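Local coordinates for amyloid-like protein 1 (Homo sapiens, PDB 3PMR) that probably binds heparin and takes part in cell adhesion, its all-helical E2 domain pairing with a second copy into a dimer, at residues P124-V129 against Q195-Q200; Q141-H146 against E177-Q182; R149-V154 against Q163-Q168. All coordinates share one frame; numbering follows the deposited sequence.

Contact 1: P124-V129 against Q195-Q200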
loop_
_atom_site.group_PDB
_atom_site.type_symbol
_atom_site.label_atom_id
_atom_site.label_comp_id
_atom_site.label_asym_id
_atom_site.label_seq_id
_atom_site.Cartn_x
_atom_site.Cartn_y
_atom_site.Cartn_z
ATOM N N PRO B 124 31.390 29.456 -19.550
ATOM C CA PRO B 124 30.438 28.340 -19.542
ATOM C C PRO B 124 30.940 27.097 -20.271
ATOM O O PRO B 124 31.322 27.165 -21.439
ATOM C CB PRO B 124 29.208 28.934 -20.229
ATOM C CG PRO B 124 29.294 30.390 -19.862
ATOM C CD PRO B 124 30.754 30.667 -20.100
ATOM N N GLN B 125 30.937 25.965 -19.577
ATOM C CA GLN B 125 31.358 24.700 -20.170
ATOM C C GLN B 125 30.098 23.947 -20.566
ATOM O O GLN B 125 29.306 23.565 -19.706
ATOM C CB GLN B 125 32.159 23.873 -19.162
ATOM C CG GLN B 125 33.583 24.364 -18.936
ATOM C CD GLN B 125 34.211 23.778 -17.689
ATOM O OE1 GLN B 125 35.434 23.730 -17.556
ATOM N NE2 GLN B 125 33.372 23.343 -16.753
ATOM N N ALA B 126 29.910 23.744 -21.865
ATOM C CA ALA B 126 28.731 23.049 -22.364
ATOM C C ALA B 126 28.398 21.782 -21.596
ATOM O O ALA B 126 27.273 21.606 -21.140
ATOM C CB ALA B 126 28.904 22.711 -23.837
ATOM N N GLU B 127 29.366 20.911 -21.444
ATOM C CA GLU B 127 29.148 19.668 -20.755
ATOM C C GLU B 127 28.723 19.850 -19.316
ATOM O O GLU B 127 27.959 19.094 -18.815
ATOM C CB GLU B 127 30.385 18.805 -20.818
ATOM C CG GLU B 127 30.197 17.451 -20.241
ATOM N N ARG B 128 29.237 20.849 -18.648
ATOM C CA ARG B 128 28.841 21.080 -17.288
ATOM C C ARG B 128 27.435 21.654 -17.185
ATOM O O ARG B 128 26.708 21.349 -16.287
ATOM C CB ARG B 128 29.826 21.976 -16.591
ATOM C CG ARG B 128 29.503 22.227 -15.190
ATOM N N VAL B 129 27.081 22.486 -18.141
ATOM C CA VAL B 129 25.756 23.088 -18.193
ATOM C C VAL B 129 24.732 22.013 -18.534
ATOM O O VAL B 129 23.680 21.936 -17.907
ATOM C CB VAL B 129 25.684 24.205 -19.261
ATOM C CG1 VAL B 129 24.231 24.655 -19.457
ATOM C CG2 VAL B 129 26.534 25.382 -18.831
ATOM N N GLN B 195 22.226 26.852 -28.784
ATOM C CA GLN B 195 22.225 26.186 -30.080
ATOM C C GLN B 195 22.973 24.861 -29.989
ATOM O O GLN B 195 22.482 23.820 -30.422
ATOM C CB GLN B 195 22.895 27.082 -31.132
ATOM N N GLU B 196 24.163 24.925 -29.403
ATOM C CA GLU B 196 25.029 23.770 -29.228
ATOM C C GLU B 196 24.425 22.626 -28.403
ATOM O O GLU B 196 24.761 21.458 -28.615
ATOM C CB GLU B 196 26.347 24.222 -28.582
ATOM C CG GLU B 196 27.296 23.096 -28.215
ATOM N N LEU B 197 23.526 22.952 -27.480
ATOM C CA LEU B 197 22.933 21.933 -26.621
ATOM C C LEU B 197 21.497 21.516 -26.945
ATOM O O LEU B 197 21.009 20.514 -26.410
ATOM C CB LEU B 197 23.005 22.394 -25.167
ATOM C CG LEU B 197 24.419 22.691 -24.648
ATOM C CD1 LEU B 197 24.332 23.338 -23.272
ATOM C CD2 LEU B 197 25.244 21.406 -24.600
ATOM N N ARG B 198 20.830 22.261 -27.823
ATOM C CA ARG B 198 19.448 21.966 -28.190
ATOM C C ARG B 198 19.169 20.492 -28.491
ATOM O O ARG B 198 18.259 19.899 -27.919
ATOM C CB ARG B 198 19.024 22.828 -29.384
ATOM N N PRO B 199 19.936 19.884 -29.411
ATOM C CA PRO B 199 19.698 18.467 -29.725
ATOM C C PRO B 199 19.694 17.514 -28.516
ATOM O O PRO B 199 18.849 16.622 -28.425
ATOM C CB PRO B 199 20.792 18.152 -30.755
ATOM C CG PRO B 199 21.783 19.305 -30.618
ATOM C CD PRO B 199 20.911 20.473 -30.342
ATOM N N GLN B 200 20.627 17.702 -27.585
ATOM C CA GLN B 200 20.702 16.856 -26.389
ATOM C C GLN B 200 19.555 17.143 -25.425
ATOM O O GLN B 200 19.016 16.230 -24.793
ATOM C CB GLN B 200 22.046 17.071 -25.693
ATOM C CG GLN B 200 23.153 16.298 -26.378
ATOM C CD GLN B 200 24.499 16.962 -26.244
ATOM O OE1 GLN B 200 24.702 18.074 -26.734
ATOM N NE2 GLN B 200 25.440 16.279 -25.578
#
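Leu197 reaches Ala126 and Val129 because its CG stands anti to its own carbonyl carbon (chi1 -58°) while CD1 continues the chain away from CA (chi2 171°), so that the fork of the isobutyl group opens toward the start of helix 126-157. On the facing side, Val129 carries CG1 anti to its backbone N (chi1 171°), which turns this methyl toward the leucine. The two branches of the fork then divide the work. CD2 lies against the methyl of Ala126, with Leu197 CD2 and Ala126 CB 4.0 Å apart, and CD1 meets the valine branch, Leu197 CD1 to Val129 CG1 being 4.0 Å as well. The side chains of Val129 and Leu197 cross at roughly a right angle. Ala126 also brings its backbone close, with its carbonyl O 4.0 Å from Leu197 CD1.

The small methyl of alanine fits the close approach of the two helices here, the CA atoms of Ala126 and Leu197 being 7.3 Å apart. Gln125 sits at the N-cap position, and the first turn is fastened by Val129 N giving a 2.9 Å hydrogen bond to Gln125 O. Helix 191-207 is kinked just beyond the leucine, where Pro199 has no N-H to offer to the turn before it.

Within the all-helical E2 fold, the contact joins the beginning of helix 126-157 to helix 191-207. One turn before Leu197, Leu193 touches Pro124, Ala126 and Val129, while Val129 also packs on Phe115, Ala118 and Leu119 of helix 64-119. Three methyl-bearing side chains meet here through van der Waals contact alone, which implies that the join rests on shape fit and the exclusion of water rather than on charge or directional bonds.

Contact 2: Q141-H146 against E177-Q182. With PO4 (phosphate ion), chain F.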
loop_
_atom_site.group_PDB
_atom_site.type_symbol
_atom_site.label_atom_id
_atom_site.label_comp_id
_atom_site.label_asym_id
_atom_site.label_seq_id
_atom_site.Cartn_x
_atom_site.Cartn_y
_atom_site.Cartn_z
ATOM N N GLN B 141 10.957 15.993 -13.380
ATOM C CA GLN B 141 10.288 14.768 -13.795
ATOM C C GLN B 141 9.803 14.054 -12.538
ATOM O O GLN B 141 8.693 13.533 -12.497
ATOM C CB GLN B 141 11.246 13.853 -14.555
ATOM C CG GLN B 141 10.617 12.524 -14.921
ATOM C CD GLN B 141 11.625 11.519 -15.434
ATOM O OE1 GLN B 141 12.682 11.312 -14.829
ATOM N NE2 GLN B 141 11.300 10.876 -16.548
ATOM N N LYS B 142 10.638 14.043 -11.503
ATOM C CA LYS B 142 10.258 13.393 -10.245
ATOM C C LYS B 142 9.009 14.055 -9.644
ATOM O O LYS B 142 8.118 13.373 -9.149
ATOM C CB LYS B 142 11.421 13.458 -9.252
ATOM C CG LYS B 142 11.227 12.605 -8.022
ATOM C CD LYS B 142 12.553 12.306 -7.343
ATOM C CE LYS B 142 12.399 11.125 -6.409
ATOM N NZ LYS B 142 11.812 9.992 -7.169
ATOM N N GLU B 143 8.958 15.384 -9.682
ATOM C CA GLU B 143 7.811 16.134 -9.161
ATOM C C GLU B 143 6.548 15.885 -9.995
ATOM O O GLU B 143 5.433 15.834 -9.476
ATOM C CB GLU B 143 8.131 17.632 -9.143
ATOM C CG GLU B 143 6.942 18.531 -8.791
ATOM C CD GLU B 143 7.375 19.931 -8.370
ATOM O OE1 GLU B 143 8.585 20.233 -8.498
ATOM O OE2 GLU B 143 6.513 20.723 -7.918
ATOM N N GLN B 144 6.739 15.735 -11.294
ATOM C CA GLN B 144 5.633 15.478 -12.192
ATOM C C GLN B 144 5.061 14.095 -11.904
ATOM O O GLN B 144 3.849 13.929 -11.768
ATOM C CB GLN B 144 6.106 15.543 -13.643
ATOM C CG GLN B 144 5.013 15.214 -14.619
ATOM C CD GLN B 144 5.479 15.300 -16.041
ATOM O OE1 GLN B 144 6.101 14.372 -16.563
ATOM N NE2 GLN B 144 5.198 16.428 -16.682
ATOM N N ARG B 145 5.940 13.106 -11.803
ATOM C CA ARG B 145 5.510 11.741 -11.526
ATOM C C ARG B 145 4.824 11.663 -10.173
ATOM O O ARG B 145 3.870 10.906 -9.993
ATOM C CB ARG B 145 6.711 10.786 -11.576
ATOM C CG ARG B 145 7.172 10.475 -13.008
ATOM C CD ARG B 145 8.498 9.727 -13.037
ATOM N NE ARG B 145 8.441 8.449 -12.333
ATOM C CZ ARG B 145 7.734 7.394 -12.735
ATOM N NH1 ARG B 145 7.011 7.454 -13.847
ATOM N NH2 ARG B 145 7.752 6.275 -12.023
ATOM N N HIS B 146 5.290 12.466 -9.228
ATOM C CA HIS B 146 4.694 12.456 -7.904
ATOM C C HIS B 146 3.259 12.957 -7.983
ATOM O O HIS B 146 2.351 12.380 -7.385
ATOM C CB HIS B 146 5.504 13.324 -6.953
ATOM C CG HIS B 146 4.978 13.323 -5.557
ATOM N ND1 HIS B 146 4.007 14.199 -5.128
ATOM C CD2 HIS B 146 5.245 12.510 -4.507
ATOM C CE1 HIS B 146 3.691 13.924 -3.875
ATOM N NE2 HIS B 146 4.428 12.901 -3.476
ATOM N N GLU B 177 5.629 22.684 -16.038
ATOM C CA GLU B 177 5.938 22.931 -17.438
ATOM C C GLU B 177 6.525 24.322 -17.601
ATOM O O GLU B 177 7.419 24.539 -18.411
ATOM C CB GLU B 177 4.678 22.800 -18.298
ATOM C CG GLU B 177 4.930 23.024 -19.775
ATOM N N GLU B 178 6.020 25.265 -16.821
ATOM C CA GLU B 178 6.525 26.625 -16.898
ATOM C C GLU B 178 7.928 26.719 -16.285
ATOM O O GLU B 178 8.747 27.508 -16.743
ATOM C CB GLU B 178 5.573 27.600 -16.192
ATOM C CG GLU B 178 6.088 29.032 -16.101
ATOM C CD GLU B 178 6.252 29.703 -17.461
ATOM O OE1 GLU B 178 6.225 28.990 -18.489
ATOM O OE2 GLU B 178 6.418 30.946 -17.497
ATOM N N ARG B 179 8.217 25.940 -15.249
ATOM C CA ARG B 179 9.560 26.021 -14.677
ATOM C C ARG B 179 10.574 25.481 -15.688
ATOM O O ARG B 179 11.664 26.033 -15.840
ATOM C CB ARG B 179 9.633 25.280 -13.340
ATOM C CG ARG B 179 9.146 26.156 -12.200
ATOM C CD ARG B 179 9.602 25.645 -10.852
ATOM N NE ARG B 179 9.011 24.355 -10.532
ATOM C CZ ARG B 179 8.143 24.155 -9.546
ATOM N NH1 ARG B 179 7.759 25.163 -8.772
ATOM N NH2 ARG B 179 7.663 22.941 -9.333
ATOM N N VAL B 180 10.192 24.430 -16.404
ATOM C CA VAL B 180 11.046 23.853 -17.428
ATOM C C VAL B 180 11.311 24.896 -18.531
ATOM O O VAL B 180 12.453 25.069 -18.964
ATOM C CB VAL B 180 10.394 22.600 -18.056
ATOM C CG1 VAL B 180 11.243 22.089 -19.219
ATOM C CG2 VAL B 180 10.232 21.508 -16.986
ATOM N N ASN B 181 10.268 25.600 -18.977
ATOM C CA ASN B 181 10.458 26.610 -20.016
ATOM C C ASN B 181 11.295 27.769 -19.506
ATOM O O ASN B 181 12.122 28.313 -20.240
ATOM C CB ASN B 181 9.116 27.129 -20.538
ATOM C CG ASN B 181 8.359 26.078 -21.322
ATOM O OD1 ASN B 181 8.960 25.262 -22.027
ATOM N ND2 ASN B 181 7.035 26.095 -21.214
ATOM N N GLN B 182 11.082 28.151 -18.252
ATOM C CA GLN B 182 11.849 29.237 -17.664
ATOM C C GLN B 182 13.341 28.846 -17.601
ATOM O O GLN B 182 14.206 29.684 -17.851
ATOM C CB GLN B 182 11.324 29.572 -16.257
ATOM C CG GLN B 182 10.119 30.532 -16.202
ATOM C CD GLN B 182 9.546 30.694 -14.779
ATOM O OE1 GLN B 182 10.161 30.274 -13.798
ATOM N NE2 GLN B 182 8.367 31.313 -14.673
HETATM P P PO4 F . 10.009 7.845 -9.075
HETATM O O1 PO4 F . 8.786 8.627 -9.387
HETATM O O2 PO4 F . 11.210 8.626 -9.469
HETATM O O3 PO4 F . 10.057 7.561 -7.616
HETATM O O4 PO4 F . 9.983 6.561 -9.827
#
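Glu143 and Arg179 meet through a single nitrogen, with the carboxylate OE2 lying at the edge of the guanidinium group, near its plane. NH2 of Arg179 stands in front of the carboxylate, 2.9 Å from Glu143 OE2 and, measured from the same Arg179 NH2, 3.0 Å from Glu143 OE1. The hydrogen bond to OE2 is weak, bent to 121° at the hydrogen, and the carboxylate and guanidinium planes are turned 39° apart, so the pair is probably held more by charge than by a well-directed bond. Glu143 comes from its helix fully extended, CG anti to the backbone N (chi1 172°), and the two side chains cross at about a right angle.

The carboxylate has further partners: His172 bonds to OE2 and Arg108 of helix 64-119 forms a salt bridge with OE1, while Glu140 holds NE of Arg179. This partly buried charge network thus links three helices, 64-119, 126-157 and 159-187, in the helical bundle of the E2 domain.

A different face of helix 126-157 carries a phosphate ion (chain F), probably from the crystallisation liquor. NE of Arg145 bonds to phosphate O1 at 3.0 Å, and Arg145 NH2 reaches phosphate O4 at 3.1 Å, while NZ of Lys142 lies 2.7 Å from phosphate O2. Arg149 NH2, bonded to O1, completes the site. Such an anion site is consistent with heparin binding. Arg145 NH2 also forms a salt bridge with Glu39 of the second subunit.

Contact 3: R149-V154 against Q163-Q168. With PO4 (phosphate ion), chain D; PO4 (phosphate ion), chain F.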
loop_
_atom_site.group_PDB
_atom_site.type_symbol
_atom_site.label_atom_id
_atom_site.label_comp_id
_atom_site.label_asym_id
_atom_site.label_seq_id
_atom_site.Cartn_x
_atom_site.Cartn_y
_atom_site.Cartn_z
ATOM N N ARG B 149 1.158 10.248 -9.861
ATOM C CA ARG B 149 0.954 9.067 -9.014
ATOM C C ARG B 149 -0.074 9.331 -7.913
ATOM O O ARG B 149 -0.907 8.474 -7.608
ATOM C CB ARG B 149 2.277 8.615 -8.371
ATOM C CG ARG B 149 2.145 7.328 -7.557
ATOM C CD ARG B 149 3.489 6.833 -7.019
ATOM N NE ARG B 149 4.492 6.746 -8.073
ATOM C CZ ARG B 149 5.499 7.604 -8.228
ATOM N NH1 ARG B 149 5.654 8.626 -7.392
ATOM N NH2 ARG B 149 6.351 7.444 -9.231
ATOM N N HIS B 150 -0.007 10.513 -7.315
ATOM C CA HIS B 150 -0.932 10.861 -6.251
ATOM C C HIS B 150 -2.375 10.846 -6.758
ATOM O O HIS B 150 -3.273 10.305 -6.111
ATOM C CB HIS B 150 -0.622 12.242 -5.699
ATOM C CG HIS B 150 -1.523 12.637 -4.578
ATOM N ND1 HIS B 150 -2.154 13.860 -4.520
ATOM C CD2 HIS B 150 -1.932 11.950 -3.487
ATOM C CE1 HIS B 150 -2.918 13.909 -3.443
ATOM N NE2 HIS B 150 -2.802 12.762 -2.799
ATOM N N TYR B 151 -2.581 11.472 -7.909
ATOM C CA TYR B 151 -3.889 11.539 -8.545
ATOM C C TYR B 151 -4.360 10.115 -8.886
ATOM O O TYR B 151 -5.498 9.730 -8.612
ATOM C CB TYR B 151 -3.761 12.391 -9.812
ATOM C CG TYR B 151 -5.015 12.527 -10.629
ATOM C CD1 TYR B 151 -6.232 12.878 -10.038
ATOM C CD2 TYR B 151 -4.983 12.320 -12.003
ATOM C CE1 TYR B 151 -7.385 13.015 -10.805
ATOM C CE2 TYR B 151 -6.119 12.451 -12.772
ATOM C CZ TYR B 151 -7.314 12.794 -12.174
ATOM O OH TYR B 151 -8.431 12.869 -12.959
ATOM N N GLN B 152 -3.460 9.347 -9.477
ATOM C CA GLN B 152 -3.731 7.973 -9.862
ATOM C C GLN B 152 -4.161 7.144 -8.650
ATOM O O GLN B 152 -5.090 6.341 -8.734
ATOM C CB GLN B 152 -2.478 7.369 -10.510
ATOM C CG GLN B 152 -2.562 5.872 -10.764
ATOM C CD GLN B 152 -2.172 5.051 -9.552
ATOM O OE1 GLN B 152 -2.575 3.892 -9.421
ATOM N NE2 GLN B 152 -1.387 5.640 -8.658
ATOM N N HIS B 153 -3.488 7.356 -7.523
ATOM C CA HIS B 153 -3.798 6.638 -6.293
ATOM C C HIS B 153 -5.180 7.007 -5.759
ATOM O O HIS B 153 -5.942 6.136 -5.334
ATOM C CB HIS B 153 -2.752 6.939 -5.218
ATOM C CG HIS B 153 -3.097 6.369 -3.878
ATOM N ND1 HIS B 153 -2.941 5.033 -3.575
ATOM C CD2 HIS B 153 -3.663 6.939 -2.786
ATOM C CE1 HIS B 153 -3.398 4.804 -2.357
ATOM N NE2 HIS B 153 -3.842 5.943 -1.857
ATOM N N VAL B 154 -5.498 8.302 -5.771
ATOM C CA VAL B 154 -6.793 8.766 -5.284
ATOM C C VAL B 154 -7.925 8.223 -6.182
ATOM O O VAL B 154 -8.958 7.770 -5.684
ATOM C CB VAL B 154 -6.833 10.336 -5.218
ATOM C CG1 VAL B 154 -8.245 10.829 -4.946
ATOM C CG2 VAL B 154 -5.901 10.837 -4.094
ATOM N N GLN B 163 -12.180 13.556 -8.594
ATOM C CA GLN B 163 -12.875 14.597 -9.332
ATOM C C GLN B 163 -12.540 16.016 -8.823
ATOM O O GLN B 163 -12.247 16.920 -9.607
ATOM C CB GLN B 163 -14.381 14.301 -9.255
ATOM C CG GLN B 163 -15.296 15.432 -9.653
ATOM C CD GLN B 163 -16.760 15.012 -9.648
ATOM O OE1 GLN B 163 -17.208 14.302 -8.740
ATOM N NE2 GLN B 163 -17.519 15.453 -10.663
ATOM N N GLN B 164 -12.572 16.198 -7.512
ATOM C CA GLN B 164 -12.282 17.481 -6.891
ATOM C C GLN B 164 -10.839 17.968 -7.047
ATOM O O GLN B 164 -10.579 19.162 -6.925
ATOM C CB GLN B 164 -12.599 17.414 -5.392
ATOM C CG GLN B 164 -14.033 17.016 -5.079
ATOM C CD GLN B 164 -14.272 16.857 -3.583
ATOM O OE1 GLN B 164 -13.449 16.272 -2.877
ATOM N NE2 GLN B 164 -15.408 17.369 -3.095
ATOM N N MET B 165 -9.898 17.057 -7.274
ATOM C CA MET B 165 -8.501 17.459 -7.400
ATOM C C MET B 165 -8.028 17.562 -8.840
ATOM O O MET B 165 -6.924 18.016 -9.101
ATOM C CB MET B 165 -7.589 16.488 -6.630
ATOM C CG MET B 165 -7.451 15.091 -7.236
ATOM S SD MET B 165 -6.574 13.963 -6.117
ATOM C CE MET B 165 -4.858 14.471 -6.418
ATOM N N ARG B 166 -8.882 17.151 -9.768
ATOM C CA ARG B 166 -8.573 17.150 -11.195
ATOM C C ARG B 166 -7.924 18.444 -11.718
ATOM O O ARG B 166 -6.862 18.409 -12.345
ATOM C CB ARG B 166 -9.864 16.871 -11.960
ATOM C CG ARG B 166 -9.697 16.168 -13.275
ATOM C CD ARG B 166 -11.062 15.931 -13.896
ATOM N NE ARG B 166 -11.840 14.922 -13.184
ATOM C CZ ARG B 166 -13.169 14.873 -13.185
ATOM N NH1 ARG B 166 -13.868 15.784 -13.854
ATOM N NH2 ARG B 166 -13.806 13.915 -12.525
ATOM N N PHE B 167 -8.559 19.582 -11.458
ATOM C CA PHE B 167 -8.047 20.867 -11.927
ATOM C C PHE B 167 -6.738 21.261 -11.251
ATOM O O PHE B 167 -5.876 21.897 -11.862
ATOM C CB PHE B 167 -9.091 21.968 -11.705
ATOM C CG PHE B 167 -8.787 23.240 -12.444
ATOM C CD1 PHE B 167 -9.003 23.320 -13.814
ATOM C CD2 PHE B 167 -8.266 24.348 -11.781
ATOM C CE1 PHE B 167 -8.692 24.476 -14.524
ATOM C CE2 PHE B 167 -7.952 25.507 -12.482
ATOM C CZ PHE B 167 -8.170 25.573 -13.856
ATOM N N GLN B 168 -6.602 20.882 -9.984
ATOM C CA GLN B 168 -5.404 21.180 -9.220
ATOM C C GLN B 168 -4.211 20.389 -9.758
ATOM O O GLN B 168 -3.076 20.850 -9.700
ATOM C CB GLN B 168 -5.625 20.847 -7.751
ATOM C CG GLN B 168 -4.368 20.930 -6.940
ATOM C CD GLN B 168 -3.740 22.309 -6.990
HETATM P P PO4 D . -0.750 3.208 -5.883
HETATM O O1 PO4 D . -2.228 3.223 -5.735
HETATM O O2 PO4 D . -0.266 4.580 -6.215
HETATM O O3 PO4 D . -0.127 2.758 -4.608
HETATM O O4 PO4 D . -0.378 2.271 -6.973
HETATM P P PO4 F . 10.009 7.845 -9.075
HETATM O O1 PO4 F . 8.786 8.627 -9.387
HETATM O O2 PO4 F . 11.210 8.626 -9.469
HETATM O O3 PO4 F . 10.057 7.561 -7.616
HETATM O O4 PO4 F . 9.983 6.561 -9.827
#
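Met165 projects from helix 163-168 into the facing side of helix 149-154, inside an antiparallel helical hairpin whose short segments run 166° apart with axes 10.3 Å from each other. From CB the chain leaves with CG between the backbone N and the carbonyl carbon (chi1 70°), a crowded position that sends the thioether across the gap. CG meets the phenol ring obliquely, Met165 CG to Tyr151 CD1 being 3.8 Å. The sulfur comes next: Met165 SD meets the end of Val154 at 3.7 Å from its CG1, and stands at the edge of the Tyr151 ring in a Met-aromatic contact. A bend at the last torsion carries the methyl onward, and Met165 CE closes to 3.4 Å from His150 ND1.

Farther along the phenol, Tyr151 OH passes 3.5 Å from Arg166 CG. Its polar partner lies in the second subunit, where Glu82 accepts a hydrogen bond from this hydroxyl and pairs with Arg166 NE; the hairpin therefore forms part of the dimer interface.

On the other side of helix 149-154 sits a second phosphate ion (chain D), probably from the crystallisation liquor. The Gln152 chain bends at chi2, folding its amide back so that NE2 gives a nearly straight bond (165°) to O2 of the chain D phosphate, 2.9 Å from Gln152 NE2, and a more bent one to Arg149 O, 3.1 Å from the same Gln152 NE2. With an alanine here the amide is gone, and the phosphate would probably be held less firmly, with Arg149 O left to His153 N within the helix. The chain D phosphate sits at the edge of the His153 ring, its O1 in the ring plane and 2.9 Å from His153 ND1.

How the contacts relate
From the N terminus, the chain first meets these contacts at the start of helix 126-157, which supplies the earlier segment of all three. Its beginning opens contact 1, its middle contact 2 and its later part contact 3. The chain then turns into helix 159-187 and closes them in reverse order: contact 3 first, near the turn, then contact 2, and finally contact 1 in helix 191-207. The loops are thus nested, with none crossing. Contacts 2 and 3, with centres about 17 Å apart, zip one helical hairpin and both reach the second subunit, whereas contact 1, about 36 Å from contact 3 between centres, ties on the last helix.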